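Local coordinates for protein diaminopimelate decarboxylase (PDB 4XG1) that probably catalyses the pyridoxal 5'-phosphate-dependent decarboxylation of meso-2,6-diaminopimelate to L-lysine, the last step of lysine biosynthesis by the diaminopimelate pathway, at residues I147-I151 / A179-Y183; C388-E392 / R404-L409. One frame throughout, in Å; residues are numbered along the deposited sequence.

Interaction 1 (I147-I151 / A179-Y183); sequences ISIRI and ALDVY
Strand 147-151 is extended throughout, and the first turn of helix 179-188 packs alongside it, the axes of the two segments 10.0 Å apart at closest approach and their N-to-C directions 156° apart. Ile149 and Ile151 point toward the helix. In register, Ala179 faces Ile151 (CA to CA 7.0 Å) and Tyr183 faces Ile149 (CA to CA 7.4 Å). Ala179 opens the helix: its CB packs on Ile151 CD1 at 3.9 Å, and its O accepts a hydrogen bond from Tyr183 N at 2.8 Å. Val182, directed toward the strand, meets Ile149 through CG2 to CG2 at 4.1 Å. Tyr183 (chi1 -101°) lays its ring beside the strand: Ile149 CG1 sits over one face, 3.5 Å from the centroid, in a CH-pi contact, and Ile151 CD1 lies at the edge, 4.3 Å from Tyr183 CE2. Ile149 N donates to Tyr183 OH at 3.3 Å (hydroxyl position less certain). A helix outside the parallel barrel sheet, nearly antiparallel to its strand, fits a TIM-barrel beta/alpha unit. The main polar partner of Tyr183 OH is Gly196 O of strand 192-198, by a hydrogen bond, and Leu218, Leu221 and Leu225 of helix 209-227 flank the same apolar layer.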
loop_
_atom_site.group_PDB
_atom_site.type_symbol
_atom_site.label_atom_id
_atom_site.label_comp_id
_atom_site.label_asym_id
_atom_site.label_seq_id
_atom_site.Cartn_x
_atom_site.Cartn_y
_atom_site.Cartn_z
ATOM N N ILE B 147 -18.150 25.887 2.570
ATOM C CA ILE B 147 -17.672 24.948 3.592
ATOM C C ILE B 147 -18.767 24.275 4.393
ATOM O O ILE B 147 -19.801 24.889 4.661
ATOM C CB ILE B 147 -16.701 25.604 4.559
ATOM C CG1 ILE B 147 -17.424 26.583 5.482
ATOM C CG2 ILE B 147 -15.566 26.298 3.845
ATOM C CD1 ILE B 147 -17.623 26.032 6.879
ATOM N N SER B 148 -18.570 22.993 4.690
ATOM C CA SER B 148 -19.267 22.318 5.760
ATOM C C SER B 148 -18.254 21.992 6.824
ATOM O O SER B 148 -17.044 22.083 6.612
ATOM C CB SER B 148 -19.915 21.029 5.337
ATOM O OG SER B 148 -20.583 21.157 4.107
ATOM N N ILE B 149 -18.757 21.601 7.983
ATOM C CA ILE B 149 -17.912 21.078 9.010
ATOM C C ILE B 149 -18.244 19.630 9.103
ATOM O O ILE B 149 -19.412 19.251 9.092
ATOM C CB ILE B 149 -18.167 21.721 10.363
ATOM C CG1 ILE B 149 -18.156 23.262 10.261
ATOM C CG2 ILE B 149 -17.121 21.259 11.392
ATOM C CD1 ILE B 149 -16.784 23.852 10.106
ATOM N N ARG B 150 -17.207 18.808 9.152
ATOM C CA ARG B 150 -17.384 17.388 9.448
ATOM C C ARG B 150 -17.594 17.232 10.972
ATOM O O ARG B 150 -16.701 17.550 11.786
ATOM C CB ARG B 150 -16.184 16.563 9.006
ATOM C CG ARG B 150 -16.423 15.064 9.131
ATOM C CD ARG B 150 -15.181 14.268 8.751
ATOM N NE ARG B 150 -15.395 12.856 8.939
ATOM C CZ ARG B 150 -14.562 11.911 8.554
ATOM N NH1 ARG B 150 -13.462 12.207 7.908
ATOM N NH2 ARG B 150 -14.858 10.654 8.814
ATOM N N ILE B 151 -18.771 16.731 11.317
ATOM C CA ILE B 151 -19.210 16.641 12.659
ATOM C C ILE B 151 -19.270 15.199 13.077
ATOM O O ILE B 151 -19.622 14.318 12.299
ATOM C CB ILE B 151 -20.639 17.214 12.800
ATOM C CG1 ILE B 151 -20.643 18.695 12.490
ATOM C CG2 ILE B 151 -21.215 16.959 14.195
ATOM C CD1 ILE B 151 -19.672 19.483 13.334
ATOM N N ALA B 179 -19.705 21.923 17.995
ATOM C CA ALA B 179 -20.150 22.259 16.649
ATOM C C ALA B 179 -20.421 23.754 16.512
ATOM O O ALA B 179 -19.782 24.448 15.713
ATOM C CB ALA B 179 -21.385 21.446 16.270
ATOM N N LEU B 180 -21.323 24.252 17.349
ATOM C CA LEU B 180 -21.780 25.650 17.278
ATOM C C LEU B 180 -20.613 26.594 17.418
ATOM O O LEU B 180 -20.495 27.560 16.688
ATOM C CB LEU B 180 -22.792 25.922 18.380
ATOM C CG LEU B 180 -24.034 25.019 18.334
ATOM C CD1 LEU B 180 -24.768 24.935 19.680
ATOM C CD2 LEU B 180 -24.957 25.488 17.233
ATOM N N ASP B 181 -19.708 26.272 18.316
ATOM C CA ASP B 181 -18.579 27.126 18.523
ATOM C C ASP B 181 -17.771 27.292 17.250
ATOM O O ASP B 181 -17.303 28.393 16.966
ATOM C CB ASP B 181 -17.717 26.604 19.666
ATOM C CG ASP B 181 -18.486 26.524 20.965
ATOM O OD1 ASP B 181 -19.496 25.773 21.008
ATOM O OD2 ASP B 181 -18.079 27.215 21.916
ATOM N N VAL B 182 -17.557 26.215 16.496
ATOM C CA VAL B 182 -16.690 26.326 15.327
ATOM C C VAL B 182 -17.507 26.849 14.153
ATOM O O VAL B 182 -16.985 27.569 13.312
ATOM C CB VAL B 182 -15.908 25.023 14.952
ATOM C CG1 VAL B 182 -15.012 24.547 16.090
ATOM C CG2 VAL B 182 -16.843 23.918 14.519
ATOM N N TYR B 183 -18.768 26.455 14.085
ATOM C CA TYR B 183 -19.631 26.989 13.067
ATOM C C TYR B 183 -19.685 28.490 13.207
ATOM O O TYR B 183 -19.834 29.207 12.223
ATOM C CB TYR B 183 -21.018 26.388 13.143
ATOM C CG TYR B 183 -21.191 25.336 12.107
ATOM C CD1 TYR B 183 -21.419 25.675 10.791
ATOM C CD2 TYR B 183 -21.101 23.973 12.427
ATOM C CE1 TYR B 183 -21.597 24.694 9.817
ATOM C CE2 TYR B 183 -21.261 22.992 11.451
ATOM C CZ TYR B 183 -21.502 23.358 10.152
ATOM O OH TYR B 183 -21.699 22.407 9.184
#

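Interaction 2 (C388-E392 / R404-L409); sequences CRAAE and REREEL
This is a mostly polar, antiparallel pairing at the open end of the hairpin of strands 391-396 and 399-404, at the dimer interface, the segments 166° apart. Glu392 and Arg404 form a hydrogen-bonded antiparallel pair (Glu392 N to Arg404 O 2.8 Å, Arg404 N to Glu392 O 3.0 Å), their side chains on one face. Cys388 to Ala390 and Glu405 to Glu408 stay extended (phi about -50 to -95°, psi about 135 to 155°) but form no further beta bridge. Glu407 N donates to Arg389 O (3.1 Å); Glu407 OE1 accepts from Arg389 N (2.9 Å) and from Asn383 ND2 of the same chain, Glu407 OE2 from Arg389 NE (3.1 Å) in a salt bridge. The extended Arg404 side chain adds a weak bond from NH2 to Glu407 OE2 (3.3 Å), completing a salt-bridge network. One water bridges Arg404 NE (3.0 Å) and Ala390 O (2.9 Å); another joins Cys388 O (2.7 Å) to Arg406 NH1 (3.2 Å), which hydrogen-bonds Pro29 O. Cys388 SG packs on Leu409 CD2 (3.8 Å). Arg404 NH1 makes a salt bridge to Glu416 and Arg389 NH1 a hydrogen bond to Asn383, both of the second subunit; strand 30-34 flanks strand 391-396 through an Ala391-Tyr31 backbone bond.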
loop_
_atom_site.group_PDB
_atom_site.type_symbol
_atom_site.label_atom_id
_atom_site.label_comp_id
_atom_site.label_asym_id
_atom_site.label_seq_id
_atom_site.Cartn_x
_atom_site.Cartn_y
_atom_site.Cartn_z
ATOM N N CYS B 388 5.335 -4.907 -11.231
ATOM C CA CYS B 388 4.558 -3.954 -12.006
ATOM C C CYS B 388 3.089 -4.011 -11.623
ATOM O O CYS B 388 2.562 -5.079 -11.427
ATOM C CB CYS B 388 4.679 -4.289 -13.487
ATOM S SG CYS B 388 6.334 -3.977 -14.081
ATOM N N ARG B 389 2.449 -2.868 -11.550
ATOM C CA ARG B 389 1.054 -2.841 -11.264
ATOM C C ARG B 389 0.239 -3.487 -12.385
ATOM O O ARG B 389 0.575 -3.369 -13.573
ATOM C CB ARG B 389 0.517 -1.421 -10.950
ATOM C CG ARG B 389 0.734 -1.098 -9.493
ATOM C CD ARG B 389 0.103 0.195 -9.030
ATOM N NE ARG B 389 0.967 1.342 -9.312
ATOM C CZ ARG B 389 1.107 2.407 -8.545
ATOM N NH1 ARG B 389 1.929 3.334 -8.956
ATOM N NH2 ARG B 389 0.479 2.552 -7.384
ATOM N N ALA B 390 -0.827 -4.130 -11.954
ATOM C CA ALA B 390 -1.696 -4.902 -12.786
ATOM C C ALA B 390 -2.421 -4.075 -13.809
ATOM O O ALA B 390 -2.604 -2.877 -13.663
ATOM C CB ALA B 390 -2.738 -5.585 -11.910
ATOM N N ALA B 391 -2.822 -4.751 -14.860
ATOM C CA ALA B 391 -3.674 -4.154 -15.866
ATOM C C ALA B 391 -5.055 -4.092 -15.299
ATOM O O ALA B 391 -5.411 -4.923 -14.502
ATOM C CB ALA B 391 -3.658 -4.969 -17.152
ATOM N N GLU B 392 -5.821 -3.104 -15.714
ATOM C CA GLU B 392 -7.198 -2.997 -15.330
ATOM C C GLU B 392 -8.022 -2.912 -16.597
ATOM O O GLU B 392 -7.715 -2.147 -17.506
ATOM C CB GLU B 392 -7.424 -1.753 -14.475
ATOM C CG GLU B 392 -6.831 -1.835 -13.098
ATOM C CD GLU B 392 -6.839 -0.523 -12.380
ATOM O OE1 GLU B 392 -5.772 0.101 -12.279
ATOM O OE2 GLU B 392 -7.907 -0.080 -11.906
ATOM N N ARG B 404 -6.547 0.567 -17.698
ATOM C CA ARG B 404 -5.203 0.892 -17.234
ATOM C C ARG B 404 -4.196 -0.157 -17.665
ATOM O O ARG B 404 -4.300 -1.333 -17.325
ATOM C CB ARG B 404 -5.158 1.062 -15.731
ATOM C CG ARG B 404 -3.752 1.304 -15.232
ATOM C CD ARG B 404 -3.662 2.056 -13.911
ATOM N NE ARG B 404 -2.249 2.150 -13.535
ATOM C CZ ARG B 404 -1.600 3.260 -13.170
ATOM N NH1 ARG B 404 -2.183 4.415 -13.043
ATOM N NH2 ARG B 404 -0.349 3.173 -12.862
ATOM N N GLU B 405 -3.237 0.274 -18.455
ATOM C CA GLU B 405 -2.225 -0.625 -18.963
ATOM C C GLU B 405 -1.354 -1.133 -17.831
ATOM O O GLU B 405 -0.969 -0.365 -16.898
ATOM C CB GLU B 405 -1.365 0.086 -19.971
ATOM C CG GLU B 405 -2.082 0.431 -21.267
ATOM C CD GLU B 405 -1.431 1.654 -21.955
ATOM O OE1 GLU B 405 -0.246 2.018 -21.638
ATOM O OE2 GLU B 405 -2.100 2.289 -22.799
ATOM N N ARG B 406 -1.017 -2.422 -17.922
ATOM C CA ARG B 406 -0.001 -2.988 -17.061
ATOM C C ARG B 406 1.250 -2.061 -17.097
ATOM O O ARG B 406 1.689 -1.628 -18.173
ATOM C CB ARG B 406 0.357 -4.394 -17.536
ATOM C CG ARG B 406 1.223 -5.131 -16.546
ATOM C CD ARG B 406 1.541 -6.542 -16.935
ATOM N NE ARG B 406 0.321 -7.227 -17.320
ATOM C CZ ARG B 406 -0.551 -7.742 -16.466
ATOM N NH1 ARG B 406 -0.368 -7.676 -15.145
ATOM N NH2 ARG B 406 -1.584 -8.379 -16.938
ATOM N N GLU B 407 1.838 -1.778 -15.954
ATOM C CA GLU B 407 3.121 -1.058 -15.972
ATOM C C GLU B 407 4.223 -1.893 -16.608
ATOM O O GLU B 407 4.222 -3.115 -16.517
ATOM C CB GLU B 407 3.544 -0.685 -14.571
ATOM C CG GLU B 407 2.594 0.286 -13.938
ATOM C CD GLU B 407 2.883 0.535 -12.485
ATOM O OE1 GLU B 407 3.595 -0.257 -11.803
ATOM O OE2 GLU B 407 2.395 1.596 -12.007
ATOM N N GLU B 408 5.149 -1.232 -17.286
ATOM C CA GLU B 408 6.351 -1.875 -17.817
ATOM C C GLU B 408 7.485 -1.715 -16.776
ATOM O O GLU B 408 7.496 -0.780 -15.992
ATOM C CB GLU B 408 6.816 -1.211 -19.113
ATOM C CG GLU B 408 5.797 -1.165 -20.229
ATOM C CD GLU B 408 5.593 -2.518 -20.884
ATOM O OE1 GLU B 408 6.545 -3.302 -21.150
ATOM O OE2 GLU B 408 4.424 -2.810 -21.180
ATOM N N LEU B 409 8.434 -2.644 -16.819
ATOM C CA LEU B 409 9.539 -2.647 -15.897
ATOM C C LEU B 409 10.285 -1.322 -15.874
ATOM O O LEU B 409 10.574 -0.812 -14.806
ATOM C CB LEU B 409 10.550 -3.746 -16.230
ATOM C CG LEU B 409 10.125 -5.190 -16.081
ATOM C CD1 LEU B 409 11.251 -6.085 -16.595
ATOM C CD2 LEU B 409 9.803 -5.525 -14.644
HETATM O O HOH W 1 2.159 -6.848 -13.366
HETATM O O HOH W 2 -1.029 -0.477 -14.218
#

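Interactions 1 and 2 belong to different parts of the subunit, on opposite sides of the chain's centre: their centres are 42 Å apart and their nearest atoms about 23 Å, so they do not touch. Interaction 1 lies in the pyridoxal-binding TIM barrel, interaction 2 in the mixed sheet that contains strand 391-396. The cofactor adduct LLP is about 11 Å from the side chain of Ser148 in interaction 1. In interaction 2 the side chain of Glu392 is about 11 Å from that of Tyr376, a predicted pyridoxal 5'-phosphate and substrate site, and the side chain of Arg404 is about 4 Å from a bound potassium ion. Only interaction 2 is touched by the second subunit.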